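Side-chain contacts in peptidoglycan-N-acetylglucosamine deacetylase BC_1974 (Bacillus cereus, PDB 5N1P), which removes the acetyl group from N-acetylglucosamine residues of peptidoglycan, using a bound divalent metal such as zinc: residues 80-85 with 90-95; 132-137 with 166-171. All coordinates share one frame; numbering follows the deposited sequence.

Contact 1. Residues 80-85 with 90-95; sequences EDQGLI and GKSPKL
The turn from a helix into the next strand of this NodB-type deacetylase fold is held where Gln82 and Ile85 of helix 74-89 meet Ser92 and Pro93. Gly90, the first residue past helix 74-89, has a positive phi, and the chain then folds back along the helix toward strand 95-96. Gln82 reaches across with an extended chain, its CG anti to the backbone N (chi1 -179°). Gln82 NE2 donates to Pro93 O at 2.8 Å. The bond is nearly straight (170°) and runs in the plane of the Gln82 amide, although the donor sits 33° off the carbonyl plane of Pro93. The aliphatic part of Gln82 is used as well: its CG lies 3.8 Å from Ser92 CB and 4.0 Å from Pro93 CD. One helical turn on, the CG2 branch of Ile85 meets Pro93 CG at 3.8 Å. Lys94 bends back within its own segment, and its NZ donates to Ser92 O at 2.9 Å. Beyond the two segments, Pro93 also packs on Tyr55 and Met58 of strand 55-58. Asp81 OD2 accepts from the backbone N of the zinc ligand His59. Two successive carbonyls of the non-helical segment, those of Ser92 and Pro93, thus have side-chain donors. The Gln82 bond fastens the return path to the helix, beside the apolar pair of Ile85 and Pro93.

Contact 2. Residues 132-137 with 166-171; sequences RYNKMP and HPQSVA
Gln168 NE2 donates to the side-chain OD1 of Asn134 at 2.6 Å and also to the backbone O of Asp130, just ahead of the 132-137 segment. The bond to Asn134 is short but bent, with an angle of 142° at the hydrogen. OD1 lies in the plane of the Gln168 amide, and the two amides stand almost at right angles. The other end of Gln168 is engaged as well. Gln168 OE1 accepts from a water at 2.6 Å, which in turn accepts from Lys135 N at 2.8 Å. NE2 is tied to the loop directly and OE1 through a water, which together restrain the rotation of the amide. The chi1 of 72° places CG between the backbone N and the carbonyl carbon, and a further bend at chi2 turns the amide toward the loop.

The loop contains a type II beta turn from Tyr133 to Met136, with Lys135 N in its middle peptide, closed by Met136 N to Tyr133 O at 3.1 Å. It leads into helix 138-152. The partner segment starts helix 167-182, with His166 at the N-cap position. Asn134 OD1 also lies over the centre of the His166 ring, 3.5 Å above its plane, with amide and ring planes 67° apart. Asn134 OD1 is 3.5 Å from His166 ND1, at an angle too poor for a hydrogen bond. The His166 side chain is about 4 Å from that of His163, the inferred proton donor, and about 9 Å from the zinc ion. Asp130 is held a second time, its OD2 being hydrogen-bonded to Ser169 OG. Tyr133 packs on helix 138-152, where its OH is hydrogen-bonded to Asn148 ND2.

How the contacts relate
From the N terminus, the chain reaches contact 1 first. It closes a short loop at the end of helix 74-89, with only residues 86-89 between its segments. Contact 2 opens later, at 132-137, and closes at 166-171. Its loop is longer and carries helix 138-152 and strand 157-163. The two contacts follow in series and neither nest nor cross. They lie on opposite sides of the chain's centre. The centres of contact 1 and contact 2 are about 29 Å apart. Contact 1 joins helix 74-89 to the approach of strand 95-96. Contact 2 joins the loop before helix 138-152 to the start of helix 167-182. Contact 2 lies nearer the metal: the His166 side chain is about 9 Å from the zinc ion, that of Ile85 about 14 Å.

Contact 1. Residues 80-85 with 90-95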
# COMPACT_ATOMS: atom_id res chain seq x y z
N GLU A 80 3.83 0.65 16.85
CA GLU A 80 3.53 2.03 17.24
C GLU A 80 2.53 2.65 16.25
O GLU A 80 1.58 3.33 16.65
CB GLU A 80 4.80 2.88 17.30
CG GLU A 80 4.53 4.31 17.73
CD GLU A 80 5.79 5.15 17.87
OE1 GLU A 80 6.91 4.59 17.77
OE2 GLU A 80 5.65 6.36 18.09
N ASP A 81 2.76 2.39 14.97
CA ASP A 81 1.91 2.90 13.89
C ASP A 81 0.51 2.28 14.01
O ASP A 81 -0.51 2.97 13.87
CB ASP A 81 2.58 2.56 12.56
CG ASP A 81 2.08 3.39 11.38
OD1 ASP A 81 1.43 4.44 11.56
OD2 ASP A 81 2.39 2.97 10.24
N GLN A 82 0.48 0.99 14.31
CA GLN A 82 -0.77 0.28 14.53
C GLN A 82 -1.63 0.97 15.59
O GLN A 82 -2.84 1.16 15.40
CB GLN A 82 -0.47 -1.16 14.94
CG GLN A 82 -1.69 -2.03 15.17
CD GLN A 82 -1.31 -3.32 15.83
OE1 GLN A 82 -0.76 -3.32 16.94
NE2 GLN A 82 -1.58 -4.44 15.16
N GLY A 83 -1.00 1.37 16.69
CA GLY A 83 -1.71 2.02 17.78
C GLY A 83 -2.28 3.37 17.38
O GLY A 83 -3.38 3.73 17.78
N LEU A 84 -1.52 4.13 16.59
CA LEU A 84 -1.98 5.43 16.10
C LEU A 84 -3.22 5.27 15.22
O LEU A 84 -4.19 6.04 15.34
CB LEU A 84 -0.88 6.13 15.30
CG LEU A 84 0.31 6.61 16.13
CD1 LEU A 84 1.41 7.16 15.21
CD2 LEU A 84 -0.13 7.66 17.13
N ILE A 85 -3.19 4.29 14.34
CA ILE A 85 -4.34 4.02 13.49
C ILE A 85 -5.54 3.57 14.33
O ILE A 85 -6.67 4.05 14.13
CB ILE A 85 -3.97 2.98 12.42
CG1 ILE A 85 -2.97 3.60 11.45
CG2 ILE A 85 -5.22 2.53 11.65
CD1 ILE A 85 -2.28 2.59 10.55
N GLY A 90 -10.52 2.45 15.70
CA GLY A 90 -10.98 1.44 16.64
C GLY A 90 -10.61 0.01 16.24
O GLY A 90 -11.11 -0.96 16.81
N LYS A 91 -9.77 -0.11 15.23
CA LYS A 91 -9.32 -1.41 14.74
C LYS A 91 -7.80 -1.40 14.70
O LYS A 91 -7.22 -0.40 14.32
CB LYS A 91 -9.90 -1.69 13.34
CG LYS A 91 -9.38 -2.93 12.65
CD LYS A 91 -9.77 -2.96 11.18
CE LYS A 91 -9.05 -4.09 10.44
NZ LYS A 91 -9.22 -4.03 8.96
N SER A 92 -7.18 -2.51 15.09
CA SER A 92 -5.72 -2.64 15.00
C SER A 92 -5.37 -3.47 13.77
O SER A 92 -5.53 -4.69 13.78
CB SER A 92 -5.15 -3.29 16.26
OG SER A 92 -5.37 -2.49 17.41
N PRO A 93 -4.87 -2.82 12.71
CA PRO A 93 -4.56 -3.57 11.48
C PRO A 93 -3.42 -4.53 11.68
O PRO A 93 -2.54 -4.24 12.49
CB PRO A 93 -4.16 -2.49 10.49
CG PRO A 93 -4.75 -1.20 11.07
CD PRO A 93 -4.64 -1.37 12.54
N LYS A 94 -3.41 -5.63 10.92
CA LYS A 94 -2.32 -6.60 11.02
C LYS A 94 -1.33 -6.52 9.86
O LYS A 94 -0.20 -6.98 9.99
CB LYS A 94 -2.87 -8.03 11.10
CG LYS A 94 -3.72 -8.29 12.35
CD LYS A 94 -2.98 -7.88 13.62
CE LYS A 94 -3.79 -8.16 14.89
NZ LYS A 94 -4.87 -7.16 15.14
N LEU A 95 -1.73 -5.94 8.72
CA LEU A 95 -0.87 -5.97 7.54
C LEU A 95 0.10 -4.80 7.50
O LEU A 95 -0.28 -3.64 7.67
CB LEU A 95 -1.72 -5.99 6.26
CG LEU A 95 -0.93 -6.21 4.96
CD1 LEU A 95 -0.28 -7.60 4.95
CD2 LEU A 95 -1.88 -6.01 3.78

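Contact 2. Residues 132-137 with 166-171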
# COMPACT_ATOMS: atom_id res chain seq x y z
N ARG A 132 9.77 7.48 -10.91
CA ARG A 132 10.61 7.85 -12.06
C ARG A 132 10.18 9.16 -12.69
O ARG A 132 10.98 9.86 -13.32
CB ARG A 132 10.58 6.76 -13.13
CG ARG A 132 11.44 5.55 -12.85
CD ARG A 132 11.72 4.83 -14.14
NE ARG A 132 12.40 3.56 -13.94
CZ ARG A 132 12.62 2.68 -14.91
NH1 ARG A 132 12.21 2.94 -16.14
NH2 ARG A 132 13.25 1.54 -14.65
N TYR A 133 8.91 9.51 -12.52
CA TYR A 133 8.38 10.66 -13.20
C TYR A 133 8.06 11.78 -12.21
O TYR A 133 7.29 12.68 -12.52
CB TYR A 133 7.15 10.25 -14.02
CG TYR A 133 7.38 8.90 -14.69
CD1 TYR A 133 6.84 7.74 -14.15
CD2 TYR A 133 8.18 8.79 -15.82
CE1 TYR A 133 7.06 6.51 -14.73
CE2 TYR A 133 8.41 7.56 -16.41
CZ TYR A 133 7.85 6.42 -15.85
OH TYR A 133 8.06 5.19 -16.42
N ASN A 134 8.69 11.73 -11.04
CA ASN A 134 8.56 12.83 -10.07
C ASN A 134 8.95 14.17 -10.68
O ASN A 134 9.98 14.28 -11.36
CB ASN A 134 9.40 12.57 -8.82
CG ASN A 134 8.78 11.54 -7.89
OD1 ASN A 134 7.58 11.28 -7.95
ND2 ASN A 134 9.61 10.96 -7.03
N LYS A 135 8.10 15.18 -10.46
CA LYS A 135 8.32 16.55 -10.91
C LYS A 135 8.20 16.73 -12.43
O LYS A 135 8.56 17.78 -12.96
CB LYS A 135 9.68 17.08 -10.44
CG LYS A 135 9.95 16.89 -8.96
CD LYS A 135 10.21 18.22 -8.28
CE LYS A 135 10.87 18.01 -6.92
NZ LYS A 135 11.56 19.24 -6.44
N MET A 136 7.70 15.71 -13.12
CA MET A 136 7.42 15.82 -14.55
C MET A 136 5.96 16.22 -14.75
O MET A 136 5.16 16.08 -13.82
CB MET A 136 7.75 14.51 -15.26
CG MET A 136 9.23 14.17 -15.26
SD MET A 136 9.60 12.62 -16.10
CE MET A 136 8.52 12.74 -17.53
N PRO A 137 5.60 16.74 -15.94
CA PRO A 137 4.20 17.11 -16.21
C PRO A 137 3.23 15.98 -15.90
O PRO A 137 3.45 14.83 -16.30
CB PRO A 137 4.21 17.43 -17.70
CG PRO A 137 5.58 17.95 -17.94
CD PRO A 137 6.48 17.11 -17.06
N HIS A 166 2.15 11.48 -4.35
CA HIS A 166 2.61 12.08 -5.60
C HIS A 166 1.46 12.28 -6.57
O HIS A 166 0.67 11.36 -6.80
CB HIS A 166 3.69 11.22 -6.25
CG HIS A 166 4.93 11.10 -5.42
ND1 HIS A 166 5.67 9.94 -5.36
CD2 HIS A 166 5.56 11.99 -4.61
CE1 HIS A 166 6.70 10.11 -4.55
NE2 HIS A 166 6.66 11.35 -4.08
N PRO A 167 1.36 13.49 -7.14
CA PRO A 167 0.25 13.90 -8.01
C PRO A 167 0.10 12.98 -9.22
O PRO A 167 -1.02 12.63 -9.62
CB PRO A 167 0.64 15.31 -8.48
CG PRO A 167 1.79 15.72 -7.65
CD PRO A 167 2.44 14.50 -7.09
N GLN A 168 1.22 12.60 -9.81
CA GLN A 168 1.17 11.84 -11.05
C GLN A 168 0.62 10.43 -10.82
O GLN A 168 0.01 9.85 -11.71
CB GLN A 168 2.55 11.80 -11.73
CG GLN A 168 3.60 10.94 -11.05
CD GLN A 168 4.38 11.65 -9.96
OE1 GLN A 168 3.98 12.72 -9.49
NE2 GLN A 168 5.51 11.07 -9.56
N SER A 169 0.83 9.89 -9.62
CA SER A 169 0.30 8.58 -9.26
C SER A 169 -1.21 8.62 -9.17
O SER A 169 -1.91 7.78 -9.73
CB SER A 169 0.88 8.11 -7.92
OG SER A 169 2.29 8.24 -7.93
N VAL A 170 -1.72 9.60 -8.44
CA VAL A 170 -3.16 9.75 -8.30
C VAL A 170 -3.82 9.99 -9.67
O VAL A 170 -4.89 9.43 -9.97
CB VAL A 170 -3.47 10.88 -7.30
CG1 VAL A 170 -4.97 11.18 -7.26
CG2 VAL A 170 -2.94 10.50 -5.93
N ALA A 171 -3.16 10.75 -10.53
CA ALA A 171 -3.70 11.04 -11.86
C ALA A 171 -3.72 9.81 -12.78
O ALA A 171 -4.48 9.75 -13.74
CB ALA A 171 -2.89 12.15 -12.51
O HOH W 1 5.53 14.81 -9.39